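Local structure of immunomodulatory active chitinase (Trichuris suis, 6G9C) at residues A[354-358]-A[393-398]. The protein probably binds and hydrolyses chitin as a class II chitinase of glycosyl hydrolase family 18, and displays immunomodulatory properties in inflammatory lung disease. Residues are numbered along the deposited sequence.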
ATOM      1  N   ILE A 354      31.705   1.426   1.863  1.00 31.89           N
ATOM      2  CA  ILE A 354      30.636   2.255   2.421  1.00 29.10           C
ATOM      3  C   ILE A 354      31.205   3.365   3.300  1.00 36.15           C
ATOM      4  O   ILE A 354      30.683   4.489   3.317  1.00 35.66           O
ATOM      5  CB  ILE A 354      29.629   1.372   3.180  1.00 32.63           C
ATOM      6  CG1 ILE A 354      28.970   0.397   2.202  1.00 30.10           C
ATOM      7  CG2 ILE A 354      28.557   2.223   3.874  1.00 33.62           C
ATOM      8  CD1 ILE A 354      28.070  -0.617   2.856  1.00 34.20           C
ATOM      9  N   ASN A 355      32.261   3.071   4.067  1.00 35.51           N
ATOM     10  CA  ASN A 355      32.932   4.125   4.822  1.00 40.00           C
ATOM     11  C   ASN A 355      33.594   5.126   3.884  1.00 39.10           C
ATOM     12  O   ASN A 355      33.635   6.327   4.176  1.00 42.12           O
ATOM     13  CB  ASN A 355      33.964   3.523   5.777  1.00 43.53           C
ATOM     14  CG  ASN A 355      33.339   2.983   7.047  1.00 48.66           C
ATOM     15  OD1 ASN A 355      32.554   3.662   7.710  1.00 53.17           O
ATOM     16  ND2 ASN A 355      33.689   1.756   7.395  1.00 49.71           N
ATOM     17  N   TRP A 356      34.110   4.650   2.748  1.00 36.25           N
ATOM     18  CA  TRP A 356      34.662   5.554   1.743  1.00 38.14           C
ATOM     19  C   TRP A 356      33.584   6.475   1.161  1.00 37.40           C
ATOM     20  O   TRP A 356      33.808   7.681   0.998  1.00 40.01           O
ATOM     21  CB  TRP A 356      35.336   4.741   0.637  1.00 38.05           C
ATOM     22  CG  TRP A 356      35.824   5.572  -0.506  1.00 38.01           C
ATOM     23  CD1 TRP A 356      37.019   6.225  -0.595  1.00 42.07           C
ATOM     24  CD2 TRP A 356      35.125   5.843  -1.726  1.00 36.70           C
ATOM     25  NE1 TRP A 356      37.108   6.884  -1.799  1.00 44.90           N
ATOM     26  CE2 TRP A 356      35.959   6.662  -2.513  1.00 43.48           C
ATOM     27  CE3 TRP A 356      33.880   5.463  -2.232  1.00 40.41           C
ATOM     28  CZ2 TRP A 356      35.584   7.116  -3.775  1.00 42.73           C
ATOM     29  CZ3 TRP A 356      33.508   5.920  -3.489  1.00 42.36           C
ATOM     30  CH2 TRP A 356      34.358   6.732  -4.245  1.00 41.18           C
ATOM     31  N   ILE A 357      32.411   5.919   0.831  1.00 36.26           N
ATOM     32  CA  ILE A 357      31.296   6.735   0.334  1.00 38.69           C
ATOM     33  C   ILE A 357      31.059   7.919   1.260  1.00 44.44           C
ATOM     34  O   ILE A 357      30.890   9.063   0.815  1.00 39.62           O
ATOM     35  CB  ILE A 357      30.019   5.887   0.197  1.00 35.44           C
ATOM     36  CG1 ILE A 357      30.156   4.830  -0.894  1.00 33.24           C
ATOM     37  CG2 ILE A 357      28.796   6.771  -0.097  1.00 36.66           C
ATOM     38  CD1 ILE A 357      28.956   3.889  -0.910  1.00 30.44           C
ATOM     39  N   LYS A 358      31.055   7.662   2.568  1.00 38.49           N
ATOM     40  CA  LYS A 358      30.824   8.736   3.526  1.00 43.91           C
ATOM     41  C   LYS A 358      31.983   9.726   3.531  1.00 46.44           C
ATOM     42  O   LYS A 358      31.770  10.942   3.620  1.00 46.24           O
ATOM     43  CB  LYS A 358      30.603   8.145   4.920  1.00 45.68           C
ATOM     44  CG  LYS A 358      29.790   9.021   5.848  1.00 52.68           C
ATOM     45  CD  LYS A 358      29.830   8.518   7.275  1.00 61.79           C
ATOM     46  CE  LYS A 358      29.283   7.111   7.373  1.00 68.28           C
ATOM     47  NZ  LYS A 358      29.054   6.721   8.793  1.00 78.54           N
ATOM     48  N   LEU A 393      25.050  -3.392   6.122  1.00 32.52           N
ATOM     49  CA  LEU A 393      26.086  -2.390   6.357  1.00 34.82           C
ATOM     50  C   LEU A 393      25.685  -1.011   5.852  1.00 35.74           C
ATOM     51  O   LEU A 393      26.226  -0.011   6.328  1.00 34.83           O
ATOM     52  CB  LEU A 393      27.397  -2.825   5.692  1.00 31.09           C
ATOM     53  CG  LEU A 393      28.053  -4.043   6.372  1.00 33.73           C
ATOM     54  CD1 LEU A 393      29.212  -4.578   5.549  1.00 34.58           C
ATOM     55  CD2 LEU A 393      28.508  -3.691   7.766  1.00 33.73           C
ATOM     56  N   MET A 394      24.780  -0.934   4.869  1.00 32.78           N
ATOM     57  CA  MET A 394      24.332   0.369   4.383  1.00 32.69           C
ATOM     58  C   MET A 394      23.604   1.138   5.482  1.00 31.82           C
ATOM     59  O   MET A 394      24.002   2.247   5.857  1.00 37.38           O
ATOM     60  CB  MET A 394      23.434   0.200   3.149  1.00 30.13           C
ATOM     61  CG  MET A 394      24.164  -0.257   1.900  1.00 30.85           C
ATOM     62  SD  MET A 394      23.203   0.061   0.395  1.00 31.08           S
ATOM     63  CE  MET A 394      21.751  -0.932   0.687  1.00 28.34           C
ATOM     64  N   GLN A 395      22.540   0.544   6.028  1.00 35.93           N
ATOM     65  CA  GLN A 395      21.837   1.150   7.157  1.00 40.72           C
ATOM     66  C   GLN A 395      22.777   1.418   8.330  1.00 43.31           C
ATOM     67  O   GLN A 395      22.718   2.483   8.955  1.00 42.11           O
ATOM     68  CB  GLN A 395      20.700   0.230   7.592  1.00 43.26           C
ATOM     69  CG  GLN A 395      19.419   0.922   7.935  1.00 58.97           C
ATOM     70  CD  GLN A 395      19.546   1.780   9.153  1.00 72.79           C
ATOM     71  OE1 GLN A 395      20.273   1.444  10.087  1.00 78.86           O
ATOM     72  NE2 GLN A 395      18.835   2.904   9.160  1.00 80.50           N
ATOM     73  N   GLU A 396      23.649   0.457   8.649  1.00 38.97           N
ATOM     74  CA  GLU A 396      24.438   0.568   9.874  1.00 44.40           C
ATOM     75  C   GLU A 396      25.454   1.691   9.791  1.00 47.26           C
ATOM     76  O   GLU A 396      25.745   2.329  10.807  1.00 46.04           O
ATOM     77  CB  GLU A 396      25.159  -0.741  10.170  1.00 38.65           C
ATOM     78  CG  GLU A 396      24.256  -1.848  10.647  1.00 48.66           C
ATOM     79  CD  GLU A 396      24.961  -3.186  10.668  1.00 53.59           C
ATOM     80  OE1 GLU A 396      26.213  -3.200  10.681  1.00 55.97           O
ATOM     81  OE2 GLU A 396      24.262  -4.222  10.666  1.00 58.69           O
ATOM     82  N   ILE A 397      26.000   1.944   8.606  1.00 38.98           N
ATOM     83  CA  ILE A 397      27.058   2.927   8.432  1.00 42.10           C
ATOM     84  C   ILE A 397      26.520   4.244   7.889  1.00 45.74           C
ATOM     85  O   ILE A 397      26.886   5.311   8.380  1.00 45.67           O
ATOM     86  CB  ILE A 397      28.164   2.360   7.514  1.00 43.64           C
ATOM     87  CG1 ILE A 397      28.786   1.104   8.138  1.00 45.99           C
ATOM     88  CG2 ILE A 397      29.226   3.418   7.236  1.00 41.05           C
ATOM     89  CD1 ILE A 397      29.667   0.298   7.182  1.00 40.01           C
ATOM     90  N   LEU A 398      25.643   4.199   6.883  1.00 45.57           N
ATOM     91  CA  LEU A 398      25.110   5.431   6.318  1.00 46.15           C
ATOM     92  C   LEU A 398      23.901   5.961   7.077  1.00 57.40           C
ATOM     93  O   LEU A 398      23.507   7.109   6.853  1.00 58.24           O
ATOM     94  CB  LEU A 398      24.746   5.236   4.843  1.00 38.68           C
ATOM     95  CG  LEU A 398      25.899   4.790   3.931  1.00 38.31           C
ATOM     96  CD1 LEU A 398      25.406   4.523   2.527  1.00 38.29           C
ATOM     97  CD2 LEU A 398      27.030   5.812   3.927  1.00 39.37           C
TER
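Helix 392-398 packs beside helix 347-360 on the outside of the TIM barrel typical of family 18 chitinases. The axes of 354-358 and 393-398 approach to 9.9 Å and run in the same general direction, at 38°. The contact begins at Leu-393, whose CB lies 3.7 Å from CD1 of Ile-354. Met-394 follows, with its CG 4.0 Å from CD1 of Ile-354. The end of the Met-394 side chain leads away from 354-358. It reaches the barrel strands 34-40 and 364-368, which are neighbours in the sheet. Ile-397, one turn later, presents CG2 to CG2 of Ile-354 at 3.6 Å. CG2 of Ile-397 also lies 3.4 Å from OD1 of Asn-355, at the more exposed edge. The polar link is made here too: NZ of Lys-358 donates a 2.6 Å hydrogen bond to the backbone O of Ile-397. This carbonyl lies in the last turn of helix 392-398. Leu-398 completes the set, its CG 3.7 Å from CG2 of Ile-354. Ile-357 adds a looser touch, CG2 to CD2 of Leu-398 at 4.5 Å, and also rests on Ala-365 of strand 364-368. Lys-358 and Leu-398 both also touch Tyr-33, just before strand 34-40. Ile-354 is thus a knob in a hole formed by Leu-393, Met-394, Ile-397 and Leu-398. The chemistry is therefore mainly apolar, with shape fit around one isoleucine. The charged ammonium meets a main-chain carbonyl at the C-terminal end of helix 392-398, so this hydrogen bond depends on the backbone and not on the side chain of Ile-397.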